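N-Acetyltransferase, PseH (Campylobacter jejuni subsp. jejuni PT14, PDB 4XPL) transfers an acetyl group from acetyl coenzyme A to the 4-amino group of a UDP-linked sugar, the third step of pseudaminic acid biosynthesis for flagellin modification. Local coordinates at residues Q56-L64 / G73-T81. The protein carries 8 engineered substitutions. Numbering follows the deposited sequence.
Sequences QDSSKKYFL and GVIDFVNIT
Tyr62 lays one face of its ring over Asp76, whose CB sits 3.4 Å from the ring centroid and 7° off the normal, a CH-pi contact. With Asp76 CG between the backbone N and the carbonyl carbon (chi1 71°), the carboxylate stacks over the ring's CE2-CZ side, planes 16° apart. Val78 CG1 comes obliquely to Tyr62 CE1 on the ring's other flank, 4.0 Å away. On the other sheet face, toward helix 99-114, the Phe63 and Phe77 rings meet edge to edge, CD2 to CE1 (3.9 Å), the side chains crossing at about a right angle, and Tyr109 packs against both.

The strands form the antiparallel hairpin 61-67/70-78 of the GNAT fold, paired by reciprocal backbone hydrogen bonds between Lys61 and Phe77 and between Phe63 and Ile75. Beyond them Ile80 N donates to Ser59 O (3.1 Å). In the type I turn Asp57-Lys60 before strand 61-67, Asp57 OD1 accepts from Ser59 OG (2.7 Å) and Ser59 N, an Asx turn, while one water links Ser59 OG, Lys60 NZ and Asn79 N. Asp76 also touches acetyl coenzyme A; Tyr62 grips its methylene by dispersion and CH-pi, without hydrogen-bonding the carboxylate, which probably limits how Asp76 tilts beside the cofactor.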
loop_
_atom_site.group_PDB
_atom_site.type_symbol
_atom_site.label_atom_id
_atom_site.label_comp_id
_atom_site.label_asym_id
_atom_site.label_seq_id
_atom_site.Cartn_x
_atom_site.Cartn_y
_atom_site.Cartn_z
ATOM N N GLN A 56 5.737 -12.006 11.231
ATOM C CA GLN A 56 5.135 -13.341 11.393
ATOM C C GLN A 56 4.109 -13.715 10.309
ATOM O O GLN A 56 3.772 -14.879 10.183
ATOM C CB GLN A 56 4.456 -13.458 12.773
ATOM C CG GLN A 56 5.391 -13.236 13.965
ATOM C CD GLN A 56 4.671 -13.240 15.311
ATOM O OE1 GLN A 56 3.703 -13.966 15.506
ATOM N NE2 GLN A 56 5.159 -12.438 16.253
ATOM N N ASP A 57 3.623 -12.743 9.534
ATOM C CA ASP A 57 2.514 -12.979 8.597
ATOM C C ASP A 57 2.944 -12.790 7.152
ATOM O O ASP A 57 3.025 -11.660 6.661
ATOM C CB ASP A 57 1.349 -12.020 8.899
ATOM C CG ASP A 57 0.039 -12.430 8.208
ATOM O OD1 ASP A 57 0.025 -13.372 7.377
ATOM O OD2 ASP A 57 -0.986 -11.789 8.511
ATOM N N SER A 58 3.183 -13.895 6.456
ATOM C CA SER A 58 3.613 -13.831 5.054
ATOM C C SER A 58 2.504 -13.414 4.067
ATOM O O SER A 58 2.801 -13.130 2.908
ATOM C CB SER A 58 4.261 -15.161 4.609
ATOM O OG SER A 58 3.302 -16.165 4.371
ATOM N N SER A 59 1.251 -13.377 4.525
ATOM C CA SER A 59 0.129 -12.890 3.720
ATOM C C SER A 59 -0.033 -11.355 3.689
ATOM O O SER A 59 -0.929 -10.872 3.051
ATOM C CB SER A 59 -1.174 -13.527 4.177
ATOM O OG SER A 59 -1.690 -12.863 5.307
ATOM N N LYS A 60 0.845 -10.606 4.359
ATOM C CA LYS A 60 0.834 -9.144 4.302
ATOM C C LYS A 60 2.257 -8.650 4.093
ATOM O O LYS A 60 3.187 -9.237 4.638
ATOM C CB LYS A 60 0.325 -8.547 5.611
ATOM C CG LYS A 60 -1.124 -8.896 5.994
ATOM C CD LYS A 60 -1.484 -8.137 7.299
ATOM C CE LYS A 60 -2.975 -8.250 7.666
ATOM N NZ LYS A 60 -3.458 -9.579 7.440
ATOM N N LYS A 61 2.407 -7.567 3.320
ATOM C CA LYS A 61 3.694 -6.918 3.108
ATOM C C LYS A 61 3.432 -5.424 2.947
ATOM O O LYS A 61 2.587 -5.011 2.128
ATOM C CB LYS A 61 4.403 -7.456 1.858
ATOM C CG LYS A 61 4.748 -8.938 1.888
ATOM C CD LYS A 61 5.673 -9.293 0.704
ATOM C CE LYS A 61 5.965 -10.755 0.638
ATOM N NZ LYS A 61 6.942 -11.133 1.699
ATOM N N TYR A 62 4.124 -4.624 3.754
ATOM C CA TYR A 62 4.080 -3.178 3.663
ATOM C C TYR A 62 5.469 -2.681 3.304
ATOM O O TYR A 62 6.448 -3.192 3.828
ATOM C CB TYR A 62 3.681 -2.593 5.033
ATOM C CG TYR A 62 2.202 -2.664 5.358
ATOM C CD1 TYR A 62 1.561 -3.882 5.516
ATOM C CD2 TYR A 62 1.449 -1.507 5.508
ATOM C CE1 TYR A 62 0.209 -3.942 5.802
ATOM C CE2 TYR A 62 0.083 -1.564 5.814
ATOM C CZ TYR A 62 -0.516 -2.767 5.942
ATOM O OH TYR A 62 -1.849 -2.864 6.236
ATOM N N PHE A 63 5.524 -1.671 2.439
ATOM C CA PHE A 63 6.739 -1.045 2.019
ATOM C C PHE A 63 6.689 0.466 2.161
ATOM O O PHE A 63 5.656 1.122 1.845
ATOM C CB PHE A 63 6.987 -1.397 0.554
ATOM C CG PHE A 63 7.252 -2.876 0.313
ATOM C CD1 PHE A 63 8.508 -3.396 0.543
ATOM C CD2 PHE A 63 6.273 -3.700 -0.152
ATOM C CE1 PHE A 63 8.793 -4.708 0.295
ATOM C CE2 PHE A 63 6.534 -5.041 -0.382
ATOM C CZ PHE A 63 7.799 -5.533 -0.161
ATOM N N LEU A 64 7.796 1.019 2.631
ATOM C CA LEU A 64 8.047 2.455 2.542
ATOM C C LEU A 64 8.708 2.663 1.179
ATOM O O LEU A 64 9.700 1.979 0.871
ATOM C CB LEU A 64 8.927 2.897 3.704
ATOM C CG LEU A 64 9.232 4.374 3.942
ATOM C CD1 LEU A 64 7.954 5.137 4.151
ATOM C CD2 LEU A 64 10.163 4.571 5.128
ATOM N N GLY A 73 5.880 7.670 -0.054
ATOM C CA GLY A 73 4.621 7.077 0.389
ATOM C C GLY A 73 4.830 5.677 0.899
ATOM O O GLY A 73 5.981 5.215 1.073
ATOM N N VAL A 74 3.706 5.027 1.159
ATOM C CA VAL A 74 3.674 3.635 1.602
ATOM C C VAL A 74 2.772 2.857 0.663
ATOM O O VAL A 74 1.709 3.360 0.205
ATOM C CB VAL A 74 3.143 3.555 3.057
ATOM C CG1 VAL A 74 2.629 2.118 3.455
ATOM C CG2 VAL A 74 4.193 4.086 4.049
ATOM N N ILE A 75 3.158 1.624 0.393
ATOM C CA ILE A 75 2.272 0.695 -0.294
ATOM C C ILE A 75 2.131 -0.590 0.489
ATOM O O ILE A 75 2.974 -0.906 1.299
ATOM C CB ILE A 75 2.753 0.412 -1.752
ATOM C CG1 ILE A 75 4.129 -0.247 -1.781
ATOM C CG2 ILE A 75 2.729 1.700 -2.583
ATOM C CD1 ILE A 75 4.562 -0.741 -3.196
ATOM N N ASP A 76 1.033 -1.312 0.261
ATOM C CA ASP A 76 0.811 -2.530 0.959
ATOM C C ASP A 76 0.045 -3.527 0.134
ATOM O O ASP A 76 -0.760 -3.173 -0.783
ATOM C CB ASP A 76 0.132 -2.320 2.331
ATOM C CG ASP A 76 -1.304 -1.919 2.227
ATOM O OD1 ASP A 76 -2.169 -2.816 2.175
ATOM O OD2 ASP A 76 -1.553 -0.701 2.206
ATOM N N PHE A 77 0.312 -4.783 0.494
ATOM C CA PHE A 77 -0.319 -5.941 -0.109
ATOM C C PHE A 77 -0.806 -6.829 1.029
ATOM O O PHE A 77 -0.035 -7.146 1.916
ATOM C CB PHE A 77 0.702 -6.687 -0.963
ATOM C CG PHE A 77 1.427 -5.823 -1.945
ATOM C CD1 PHE A 77 2.606 -5.170 -1.590
ATOM C CD2 PHE A 77 0.975 -5.705 -3.243
ATOM C CE1 PHE A 77 3.267 -4.379 -2.500
ATOM C CE2 PHE A 77 1.651 -4.965 -4.164
ATOM C CZ PHE A 77 2.787 -4.284 -3.814
ATOM N N VAL A 78 -2.104 -7.140 1.047
ATOM C CA VAL A 78 -2.682 -7.952 2.077
ATOM C C VAL A 78 -3.535 -9.037 1.425
ATOM O O VAL A 78 -3.872 -8.959 0.214
ATOM C CB VAL A 78 -3.465 -7.083 3.112
ATOM C CG1 VAL A 78 -2.538 -5.991 3.675
ATOM C CG2 VAL A 78 -4.757 -6.445 2.515
ATOM N N ASN A 79 -3.833 -10.065 2.214
ATOM C CA ASN A 79 -4.552 -11.252 1.746
ATOM C C ASN A 79 -3.826 -11.856 0.556
ATOM O O ASN A 79 -4.431 -12.234 -0.435
ATOM C CB ASN A 79 -5.995 -10.920 1.365
ATOM C CG ASN A 79 -6.811 -10.403 2.530
ATOM O OD1 ASN A 79 -6.961 -11.064 3.539
ATOM N ND2 ASN A 79 -7.355 -9.210 2.377
ATOM N N ILE A 80 -2.506 -11.917 0.647
ATOM C CA ILE A 80 -1.715 -12.445 -0.442
ATOM C C ILE A 80 -1.907 -13.952 -0.529
ATOM O O ILE A 80 -1.760 -14.670 0.466
ATOM C CB ILE A 80 -0.211 -12.174 -0.279
ATOM C CG1 ILE A 80 0.054 -10.681 -0.171
ATOM C CG2 ILE A 80 0.559 -12.832 -1.435
ATOM C CD1 ILE A 80 1.488 -10.341 0.289
ATOM N N THR A 81 -2.252 -14.413 -1.726
ATOM C CA THR A 81 -2.238 -15.817 -2.061
ATOM C C THR A 81 -1.317 -16.039 -3.272
ATOM O O THR A 81 -0.710 -15.098 -3.772
ATOM C CB THR A 81 -3.645 -16.312 -2.413
ATOM O OG1 THR A 81 -3.963 -15.905 -3.750
ATOM C CG2 THR A 81 -4.701 -15.743 -1.433
HETATM O O HOH W 1 -3.614 -10.667 5.123
#